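Local coordinates for protein cytochrome P450 (CYP102L1) (Mycobacterium phage Adler, PDB 6N6Q) that binds haem as a phage-encoded cytochrome P450 and probably catalyses monooxygenation of organic substrates, at residues A[330-333]-A[334-338]; A[385-389]-A[390-394]. All coordinates share one frame; numbering follows the deposited sequence.

Overall arrangement
Contact 1 is a buried stretch of helix 329-341, with Ile335 near the haem, whereas contact 2 lies farther out, in the loop between helices 375-379 and 398-402, and is mostly a surface contact. Their centres are 12 Å apart. Regular backbone hydrogen bonds and apolar side chains dominate in 330-338; turns and charged groups dominate in 385-394, where regular secondary structure is almost absent. The two meet where Glu337 OE2 approaches Lys392 N at 3.2 Å, probably as a hydrogen bond, while Glu337 CG packs on the ring of Phe391. Leu333 CB also packs on Pro393 O, so the helix holds the inner part of a loop whose charged groups lie mostly at the surface.

Contact 1 (A[330-333]-A[334-338])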
loop_
_atom_site.group_PDB
_atom_site.type_symbol
_atom_site.label_atom_id
_atom_site.label_comp_id
_atom_site.label_asym_id
_atom_site.label_seq_id
_atom_site.Cartn_x
_atom_site.Cartn_y
_atom_site.Cartn_z
ATOM N N TYR A 330 -4.967 -10.694 -17.966
ATOM C CA TYR A 330 -6.136 -9.838 -17.782
ATOM C C TYR A 330 -6.344 -9.482 -16.316
ATOM O O TYR A 330 -6.726 -8.350 -15.999
ATOM C CB TYR A 330 -7.385 -10.508 -18.350
ATOM C CG TYR A 330 -8.592 -9.599 -18.331
ATOM C CD1 TYR A 330 -8.736 -8.588 -19.273
ATOM C CD2 TYR A 330 -9.582 -9.745 -17.369
ATOM C CE1 TYR A 330 -9.835 -7.750 -19.259
ATOM C CE2 TYR A 330 -10.685 -8.910 -17.347
ATOM C CZ TYR A 330 -10.805 -7.915 -18.295
ATOM O OH TYR A 330 -11.900 -7.082 -18.281
ATOM N N LEU A 331 -6.101 -10.430 -15.407
ATOM C CA LEU A 331 -6.224 -10.123 -13.986
ATOM C C LEU A 331 -5.203 -9.077 -13.556
ATOM O O LEU A 331 -5.487 -8.256 -12.678
ATOM C CB LEU A 331 -6.075 -11.396 -13.154
ATOM C CG LEU A 331 -6.500 -11.283 -11.688
ATOM C CD1 LEU A 331 -7.898 -10.690 -11.585
ATOM C CD2 LEU A 331 -6.443 -12.640 -11.006
ATOM N N ARG A 332 -4.017 -9.087 -14.169
ATOM C CA ARG A 332 -3.048 -8.027 -13.916
ATOM C C ARG A 332 -3.559 -6.685 -14.428
ATOM O O ARG A 332 -3.321 -5.642 -13.808
ATOM C CB ARG A 332 -1.709 -8.382 -14.562
ATOM C CG ARG A 332 -0.669 -7.273 -14.523
ATOM C CD ARG A 332 -0.341 -6.847 -13.097
ATOM N NE ARG A 332 0.803 -5.942 -13.065
ATOM C CZ ARG A 332 2.059 -6.338 -12.887
ATOM N NH1 ARG A 332 2.331 -7.625 -12.713
ATOM N NH2 ARG A 332 3.043 -5.449 -12.879
ATOM N N LEU A 333 -4.273 -6.693 -15.557
ATOM C CA LEU A 333 -4.843 -5.453 -16.074
ATOM C C LEU A 333 -5.976 -4.945 -15.194
ATOM O O LEU A 333 -6.247 -3.740 -15.169
ATOM C CB LEU A 333 -5.336 -5.653 -17.509
ATOM C CG LEU A 333 -4.263 -5.911 -18.567
ATOM C CD1 LEU A 333 -4.884 -5.950 -19.956
ATOM C CD2 LEU A 333 -3.170 -4.859 -18.493
ATOM N N VAL A 334 -6.650 -5.841 -14.471
ATOM C CA VAL A 334 -7.702 -5.412 -13.554
ATOM C C VAL A 334 -7.099 -4.663 -12.373
ATOM O O VAL A 334 -7.590 -3.601 -11.971
ATOM C CB VAL A 334 -8.539 -6.618 -13.091
ATOM C CG1 VAL A 334 -9.571 -6.189 -12.060
ATOM C CG2 VAL A 334 -9.219 -7.280 -14.278
ATOM N N ILE A 335 -6.020 -5.203 -11.800
ATOM C CA ILE A 335 -5.378 -4.554 -10.663
ATOM C C ILE A 335 -4.750 -3.233 -11.086
ATOM O O ILE A 335 -4.769 -2.253 -10.333
ATOM C CB ILE A 335 -4.339 -5.492 -10.027
ATOM C CG1 ILE A 335 -4.966 -6.847 -9.714
ATOM C CG2 ILE A 335 -3.771 -4.872 -8.763
ATOM C CD1 ILE A 335 -4.014 -7.817 -9.062
ATOM N N ASP A 336 -4.182 -3.186 -12.293
ATOM C CA ASP A 336 -3.579 -1.951 -12.781
ATOM C C ASP A 336 -4.622 -0.850 -12.916
ATOM O O ASP A 336 -4.402 0.288 -12.488
ATOM C CB ASP A 336 -2.878 -2.201 -14.116
ATOM C CG ASP A 336 -1.622 -3.031 -13.968
ATOM O OD1 ASP A 336 -1.254 -3.355 -12.819
ATOM O OD2 ASP A 336 -0.998 -3.360 -14.999
ATOM N N GLU A 337 -5.776 -1.176 -13.504
ATOM C CA GLU A 337 -6.837 -0.186 -13.647
ATOM C C GLU A 337 -7.397 0.232 -12.294
ATOM O O GLU A 337 -7.799 1.388 -12.122
ATOM C CB GLU A 337 -7.947 -0.732 -14.547
ATOM C CG GLU A 337 -9.091 0.241 -14.814
ATOM C CD GLU A 337 -8.706 1.390 -15.735
ATOM O OE1 GLU A 337 -7.548 1.436 -16.201
ATOM O OE2 GLU A 337 -9.573 2.251 -15.997
ATOM N N ALA A 338 -7.431 -0.687 -11.325
ATOM C CA ALA A 338 -7.849 -0.318 -9.977
ATOM C C ALA A 338 -6.851 0.638 -9.338
ATOM O O ALA A 338 -7.246 1.620 -8.696
ATOM C CB ALA A 338 -8.024 -1.569 -9.116
#
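Arg332 and Asp336, one helical turn apart, are joined twice. Asp336 N donates to Arg332 O at 3.0 Å, and Arg332 NE makes a weak, long salt bridge of 3.3 Å to Asp336 OD1. With chi1 at 172° the arginine sends CG away from its own backbone N, and a bend at chi2 brings NE in front of the carboxylate oxygens, close to their plane. The flat groups stand nearly perpendicular, 85° apart, and OD1 comes in at the guanidinium edge; both residues are partly exposed, where such a charged pair fits. Backbone bonds continue the helix: Ile335 N to Leu331 O, then Glu337 N to Leu333 O at 3.1 Å. Val334 N is bonded to Tyr330 O at 2.9 Å and makes only a weak bond to Leu331 O.

Glu337 and Arg340 are spaced as in the ExxR signature of the P450 K helix. The end of Glu337 leads away from this stretch, and its OE2 forms salt bridges to Arg340 and Arg395, the Glu-Arg-Arg (ERR) triad of the P450 fold, completed by the PERF arginine. A buried glutamate is suited here because two guanidinium groups probably stabilise its charge.

Packing takes the other faces of the helix. Val334 CG2 sits obliquely by the Tyr330 ring, 3.8 Å from CE2, and also presses on Tyr330 O at 3.2 Å; a short branched residue suits this place, where Val334 and Tyr330 both touch Val300 of helix 298-311. Ile335, whose CG1 lies against Leu331 O at 3.3 Å, turns its aliphatic chain to Met429, Val430 and Leu433 of helix 422-439.

Contact 2 (A[385-389]-A[390-394]); sequences GPDAA and EFKPE
Asp387 faces two partners of the following segment, Glu390 and Lys392, in a loop built from two successive type I turns, Gly385 to Ala388 and Asp387 to Glu390. The loop leads into Pro393, Glu394 and Arg395, which match the start of the P450 PERF motif. Asp387 holds its carboxylate between its own backbone N and carbonyl carbon (chi1 59°), a crowded position that turns OD2 toward Lys392. The lysine side chain crosses it at about a right angle. A bend at chi3 lays Lys392 CD 3.2 Å from Asp387 OD2 before NZ closes the salt bridge, so methylene and ammonium groups both meet the same oxygen. The other oxygen, OD1, is bridged to Arg395; a small acid suits a place between two cations.

Glu390 also runs across Asp387 at roughly a right angle, its carboxylate plane 54° from that of the aspartate. Its extended chain carries OE2 to Asp387 CB at 3.2 Å. Glu390 OE2 and Asp387 OD2 remain 3.9 Å apart, like charges whose repulsion Lys392 and Arg395 would probably ease. In the backbone, Glu390 N closes the second turn on Asp387 O at 3.3 Å, approaching from above the carbonyl plane. Ala388, small and buried, gives its O to Arg340, and Phe391 stacks on Phe293. Lys392 NZ meets Asp387 OD2 nearly along its C-O axis, at 3.0 Å.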
loop_
_atom_site.group_PDB
_atom_site.type_symbol
_atom_site.label_atom_id
_atom_site.label_comp_id
_atom_site.label_asym_id
_atom_site.label_seq_id
_atom_site.Cartn_x
_atom_site.Cartn_y
_atom_site.Cartn_z
ATOM N N GLY A 385 -7.528 10.157 -21.822
ATOM C CA GLY A 385 -8.642 10.028 -22.728
ATOM C C GLY A 385 -9.932 10.543 -22.122
ATOM O O GLY A 385 -10.010 10.839 -20.925
ATOM N N PRO A 386 -10.977 10.661 -22.947
ATOM C CA PRO A 386 -12.259 11.176 -22.442
ATOM C C PRO A 386 -12.982 10.223 -21.504
ATOM O O PRO A 386 -13.936 10.650 -20.841
ATOM C CB PRO A 386 -13.070 11.410 -23.723
ATOM C CG PRO A 386 -12.493 10.448 -24.706
ATOM C CD PRO A 386 -11.026 10.357 -24.388
ATOM N N ASP A 387 -12.566 8.961 -21.425
ATOM C CA ASP A 387 -13.193 7.967 -20.559
ATOM C C ASP A 387 -12.309 7.635 -19.361
ATOM O O ASP A 387 -12.218 6.481 -18.936
ATOM C CB ASP A 387 -13.526 6.700 -21.343
ATOM C CG ASP A 387 -12.299 6.057 -21.967
ATOM O OD1 ASP A 387 -11.220 6.687 -21.959
ATOM O OD2 ASP A 387 -12.416 4.916 -22.464
ATOM N N ALA A 388 -11.649 8.651 -18.800
ATOM C CA ALA A 388 -10.714 8.423 -17.704
ATOM C C ALA A 388 -11.413 8.031 -16.408
ATOM O O ALA A 388 -10.768 7.456 -15.525
ATOM C CB ALA A 388 -9.859 9.670 -17.476
ATOM N N ALA A 389 -12.702 8.324 -16.274
ATOM C CA ALA A 389 -13.449 7.997 -15.068
ATOM C C ALA A 389 -14.074 6.609 -15.111
ATOM O O ALA A 389 -14.720 6.207 -14.138
ATOM C CB ALA A 389 -14.540 9.043 -14.823
ATOM N N GLU A 390 -13.901 5.871 -16.203
ATOM C CA GLU A 390 -14.483 4.546 -16.350
ATOM C C GLU A 390 -13.460 3.473 -15.995
ATOM O O GLU A 390 -12.257 3.637 -16.216
ATOM C CB GLU A 390 -14.987 4.325 -17.777
ATOM C CG GLU A 390 -15.823 5.468 -18.331
ATOM C CD GLU A 390 -16.426 5.146 -19.687
ATOM O OE1 GLU A 390 -17.597 5.514 -19.919
ATOM O OE2 GLU A 390 -15.733 4.518 -20.517
ATOM N N PHE A 391 -13.954 2.367 -15.440
ATOM C CA PHE A 391 -13.119 1.207 -15.135
ATOM C C PHE A 391 -13.044 0.345 -16.391
ATOM O O PHE A 391 -14.001 -0.352 -16.737
ATOM C CB PHE A 391 -13.680 0.429 -13.950
ATOM C CG PHE A 391 -12.831 -0.739 -13.534
ATOM C CD1 PHE A 391 -11.734 -0.555 -12.709
ATOM C CD2 PHE A 391 -13.131 -2.021 -13.963
ATOM C CE1 PHE A 391 -10.948 -1.627 -12.322
ATOM C CE2 PHE A 391 -12.350 -3.096 -13.579
ATOM C CZ PHE A 391 -11.257 -2.899 -12.759
ATOM N N LYS A 392 -11.909 0.404 -17.083
ATOM C CA LYS A 392 -11.700 -0.349 -18.319
ATOM C C LYS A 392 -10.316 -0.985 -18.261
ATOM O O LYS A 392 -9.308 -0.318 -18.548
ATOM C CB LYS A 392 -11.844 0.542 -19.550
ATOM C CG LYS A 392 -13.138 1.340 -19.595
ATOM C CD LYS A 392 -13.207 2.246 -20.817
ATOM C CE LYS A 392 -13.430 1.449 -22.092
ATOM N NZ LYS A 392 -13.735 2.339 -23.246
ATOM N N PRO A 393 -10.225 -2.265 -17.891
ATOM C CA PRO A 393 -8.901 -2.899 -17.757
ATOM C C PRO A 393 -8.097 -2.921 -19.043
ATOM O O PRO A 393 -6.866 -2.807 -18.988
ATOM C CB PRO A 393 -9.242 -4.320 -17.285
ATOM C CG PRO A 393 -10.591 -4.199 -16.653
ATOM C CD PRO A 393 -11.314 -3.150 -17.447
ATOM N N GLU A 394 -8.752 -3.059 -20.200
ATOM C CA GLU A 394 -8.027 -3.114 -21.465
ATOM C C GLU A 394 -7.253 -1.832 -21.744
ATOM O O GLU A 394 -6.344 -1.836 -22.582
ATOM C CB GLU A 394 -8.991 -3.405 -22.618
ATOM C CG GLU A 394 -9.509 -4.838 -22.668
ATOM C CD GLU A 394 -10.796 -5.036 -21.882
ATOM O OE1 GLU A 394 -11.092 -4.209 -20.989
ATOM O OE2 GLU A 394 -11.515 -6.020 -22.166
#